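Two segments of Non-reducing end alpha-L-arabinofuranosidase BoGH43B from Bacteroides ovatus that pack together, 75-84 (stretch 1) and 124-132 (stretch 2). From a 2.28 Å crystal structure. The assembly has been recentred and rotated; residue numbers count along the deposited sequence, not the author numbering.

Stretch 1 (75-84) QYAPTLRYHD
Stretch 2, residues 124-132: YVDPSIEFI

Two strands of one chain run side by side in nearly the same direction, 14° apart, with a closest axis approach of 6.7 Å. One strand begins at Thr79; the other is strand 128-132. No backbone-to-backbone hydrogen bond joins them, so side chains and one water make the polar links. The register places CA of Ala77 5.3 Å from CA of Asp126, and CA of Thr79 5.5 Å from CA of Ser128. The strands then spread: CA of Arg81 lies 6.9 Å from CA of Glu130, and CA of His83 lies 6.9 Å from CA of Phe131. The contact buries 550 Å², both sides summed.

From Ala77 to His83, stretch 1 alternates. Ala77, Thr79, Arg81 and His83 point toward stretch 2, while Pro78, Leu80 and Tyr82 point away. Strand phi/psi values are extended, for example -120/137 at Thr79 and -127/154 at Ile129. Asp126 departs from this, at 56/49.

Before the strands, Tyr76 (chi1 -87°, chi2 55°) places CD2 3.7 Å from CG2 of Val125 (chi1 p), an apolar contact. CB of Ala77 lies 3.2 Å from OD1 of Asp126 (chi1 m). OD2 of Asp126 is satisfied elsewhere in the structure.

One water bridges the start of the strands. It donates to O of Ala77 and to O of Pro127, each 2.7 Å from the water oxygen, and accepts from OG1 of Thr79, also at 2.7 Å. Thr79 is m, and its OG1 lies 3.1 Å from O of Pro127. CG2 of Thr79 sits 3.5 Å from OG of Ser128 (chi1 t), which is hydrogen-bonded elsewhere.

Arg81 is the main polar residue, with chi1 m, chi2 m, chi3 t and chi4 -113°. NE of Arg81 donates to O of Ile129 at 3.1 Å, with an N-H...O angle of 135°. The same NE of Arg81 lies 3.0 Å from OE2 of Glu130 in a salt bridge. Glu130 is t at chi1 and p at chi2, with chi3 -158°; its end comes nearer than its CA-to-CB direction suggests. NH1 of Arg81 donates to O of Leu80 in its own strand at 2.9 Å. Both NH1 and NH2 also bond elsewhere. The aliphatic part packs too: CG of Arg81 is 3.8 Å from CG1 of Ile129 (chi1 p, chi2 t).

Aromatic packing follows. CB of His83 (chi1 t, chi2 62°) sits over one face of the Phe131 ring (chi1 m, chi2 -83°), 3.4 Å from its centroid, a CH-pi contact. The two rings are 11° from parallel, centroids 4.6 Å apart, but slid so they barely overlap.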

# COMPACT_ATOMS: atom_id res chain seq x y z
N GLN A 75 0.83 -9.88 -0.08
CA GLN A 75 -0.51 -9.55 0.43
C GLN A 75 -1.38 -8.77 -0.56
O GLN A 75 -1.02 -7.67 -0.98
CB GLN A 75 -0.38 -8.77 1.74
CG GLN A 75 0.28 -9.55 2.86
CD GLN A 75 -0.44 -10.86 3.19
OE1 GLN A 75 -1.62 -11.01 2.91
NE2 GLN A 75 0.27 -11.81 3.80
N TYR A 76 -2.53 -9.37 -0.91
CA TYR A 76 -3.52 -8.80 -1.83
C TYR A 76 -4.62 -8.16 -0.98
O TYR A 76 -4.42 -7.94 0.21
CB TYR A 76 -4.08 -9.90 -2.76
CG TYR A 76 -3.29 -10.12 -4.01
CD1 TYR A 76 -1.93 -10.42 -3.94
CD2 TYR A 76 -3.90 -10.07 -5.27
CE1 TYR A 76 -1.18 -10.65 -5.09
CE2 TYR A 76 -3.15 -10.31 -6.44
CZ TYR A 76 -1.79 -10.59 -6.33
OH TYR A 76 -1.01 -10.82 -7.44
N ALA A 77 -5.76 -7.81 -1.58
CA ALA A 77 -6.82 -7.06 -0.87
C ALA A 77 -7.23 -7.68 0.46
O ALA A 77 -7.65 -8.83 0.49
CB ALA A 77 -8.04 -6.93 -1.76
N PRO A 78 -7.10 -6.92 1.56
CA PRO A 78 -7.59 -7.34 2.86
C PRO A 78 -8.99 -6.81 3.11
O PRO A 78 -9.38 -5.78 2.55
CB PRO A 78 -6.63 -6.65 3.80
CG PRO A 78 -6.42 -5.32 3.13
CD PRO A 78 -6.48 -5.59 1.65
N THR A 79 -9.74 -7.50 3.97
CA THR A 79 -10.99 -6.96 4.49
C THR A 79 -10.85 -6.86 6.02
O THR A 79 -10.32 -7.78 6.64
CB THR A 79 -12.19 -7.81 4.03
OG1 THR A 79 -12.27 -7.75 2.60
CG2 THR A 79 -13.49 -7.33 4.63
N LEU A 80 -11.31 -5.75 6.60
CA LEU A 80 -11.21 -5.46 8.05
C LEU A 80 -12.62 -5.36 8.65
O LEU A 80 -13.44 -4.58 8.18
CB LEU A 80 -10.48 -4.13 8.28
CG LEU A 80 -10.56 -3.40 9.63
CD1 LEU A 80 -9.94 -4.20 10.76
CD2 LEU A 80 -9.83 -2.06 9.54
N ARG A 81 -12.89 -6.15 9.69
CA ARG A 81 -14.17 -6.08 10.38
C ARG A 81 -13.99 -6.17 11.89
O ARG A 81 -12.91 -6.49 12.37
CB ARG A 81 -15.10 -7.19 9.88
CG ARG A 81 -15.39 -7.18 8.39
CD ARG A 81 -16.27 -6.01 7.98
NE ARG A 81 -16.55 -5.99 6.53
CZ ARG A 81 -16.12 -5.07 5.65
NH1 ARG A 81 -15.35 -4.05 6.01
NH2 ARG A 81 -16.49 -5.17 4.37
N TYR A 82 -15.07 -5.88 12.61
CA TYR A 82 -15.08 -5.87 14.07
C TYR A 82 -16.36 -6.52 14.60
O TYR A 82 -17.46 -6.18 14.15
CB TYR A 82 -15.00 -4.42 14.57
CG TYR A 82 -15.10 -4.28 16.07
CD1 TYR A 82 -13.97 -4.40 16.88
CD2 TYR A 82 -16.33 -4.01 16.70
CE1 TYR A 82 -14.05 -4.25 18.25
CE2 TYR A 82 -16.42 -3.87 18.07
CZ TYR A 82 -15.27 -3.99 18.85
OH TYR A 82 -15.35 -3.84 20.22
N HIS A 83 -16.21 -7.43 15.57
CA HIS A 83 -17.33 -8.10 16.23
C HIS A 83 -17.01 -8.51 17.67
O HIS A 83 -16.04 -9.23 17.91
CB HIS A 83 -17.78 -9.32 15.43
CG HIS A 83 -19.00 -10.00 15.98
ND1 HIS A 83 -20.23 -9.37 16.06
CD2 HIS A 83 -19.18 -11.25 16.46
CE1 HIS A 83 -21.11 -10.21 16.58
NE2 HIS A 83 -20.50 -11.35 16.83
N ASP A 84 -17.84 -8.04 18.61
CA ASP A 84 -17.75 -8.41 20.03
C ASP A 84 -16.33 -8.32 20.60
O ASP A 84 -15.72 -9.34 20.96
CB ASP A 84 -18.36 -9.80 20.26
CG ASP A 84 -19.87 -9.76 20.44
OD1 ASP A 84 -20.55 -9.00 19.71
OD2 ASP A 84 -20.37 -10.49 21.33
N TYR A 124 -8.60 -18.16 -2.86
CA TYR A 124 -9.44 -17.15 -3.50
C TYR A 124 -8.90 -15.74 -3.23
O TYR A 124 -8.44 -15.43 -2.13
CB TYR A 124 -10.90 -17.28 -3.06
CG TYR A 124 -11.56 -18.60 -3.47
CD1 TYR A 124 -11.55 -19.02 -4.80
CD2 TYR A 124 -12.20 -19.41 -2.54
CE1 TYR A 124 -12.15 -20.21 -5.19
CE2 TYR A 124 -12.80 -20.61 -2.91
CZ TYR A 124 -12.78 -21.00 -4.24
OH TYR A 124 -13.38 -22.18 -4.61
N VAL A 125 -8.91 -14.91 -4.26
CA VAL A 125 -8.53 -13.51 -4.14
C VAL A 125 -9.70 -12.74 -3.52
O VAL A 125 -10.86 -13.16 -3.66
CB VAL A 125 -8.11 -12.92 -5.52
CG1 VAL A 125 -9.31 -12.63 -6.42
CG2 VAL A 125 -7.24 -11.68 -5.34
N ASP A 126 -9.40 -11.65 -2.84
CA ASP A 126 -10.42 -10.74 -2.31
C ASP A 126 -11.44 -11.41 -1.39
O ASP A 126 -12.65 -11.21 -1.55
CB ASP A 126 -11.13 -10.02 -3.47
CG ASP A 126 -10.17 -9.19 -4.32
OD1 ASP A 126 -9.00 -9.04 -3.92
OD2 ASP A 126 -10.61 -8.67 -5.37
N PRO A 127 -10.97 -12.20 -0.41
CA PRO A 127 -11.93 -12.75 0.54
C PRO A 127 -12.51 -11.64 1.39
O PRO A 127 -11.77 -10.76 1.82
CB PRO A 127 -11.06 -13.68 1.40
CG PRO A 127 -9.70 -13.05 1.35
CD PRO A 127 -9.58 -12.51 -0.05
N SER A 128 -13.81 -11.66 1.62
CA SER A 128 -14.44 -10.68 2.49
C SER A 128 -15.22 -11.38 3.57
O SER A 128 -15.70 -12.48 3.36
CB SER A 128 -15.36 -9.78 1.69
OG SER A 128 -15.84 -8.72 2.51
N ILE A 129 -15.35 -10.72 4.72
CA ILE A 129 -16.16 -11.24 5.82
C ILE A 129 -17.17 -10.19 6.26
O ILE A 129 -16.95 -9.01 6.06
CB ILE A 129 -15.33 -11.72 7.03
CG1 ILE A 129 -14.25 -10.70 7.44
CG2 ILE A 129 -14.65 -13.06 6.73
CD1 ILE A 129 -13.62 -10.99 8.78
N GLU A 130 -18.28 -10.66 6.82
CA GLU A 130 -19.25 -9.80 7.45
C GLU A 130 -19.95 -10.54 8.59
O GLU A 130 -20.22 -11.74 8.48
CB GLU A 130 -20.28 -9.31 6.44
CG GLU A 130 -21.22 -8.24 6.97
CD GLU A 130 -20.54 -6.89 7.20
OE1 GLU A 130 -21.09 -6.10 7.99
OE2 GLU A 130 -19.48 -6.61 6.58
N PHE A 131 -20.26 -9.80 9.65
CA PHE A 131 -20.96 -10.33 10.81
C PHE A 131 -22.42 -9.91 10.81
O PHE A 131 -22.73 -8.74 11.02
CB PHE A 131 -20.29 -9.86 12.08
CG PHE A 131 -18.94 -10.47 12.28
CD1 PHE A 131 -18.82 -11.73 12.86
CD2 PHE A 131 -17.78 -9.81 11.87
CE1 PHE A 131 -17.57 -12.31 13.05
CE2 PHE A 131 -16.53 -10.38 12.06
CZ PHE A 131 -16.43 -11.64 12.65
N ILE A 132 -23.32 -10.87 10.56
CA ILE A 132 -24.76 -10.63 10.49
C ILE A 132 -25.51 -11.78 11.17
O ILE A 132 -25.22 -12.94 10.89
CB ILE A 132 -25.27 -10.58 9.02
CG1 ILE A 132 -24.55 -9.50 8.19
CG2 ILE A 132 -26.78 -10.32 8.98
CD1 ILE A 132 -24.62 -9.73 6.68
O HOH W 1 -10.36 -8.68 0.91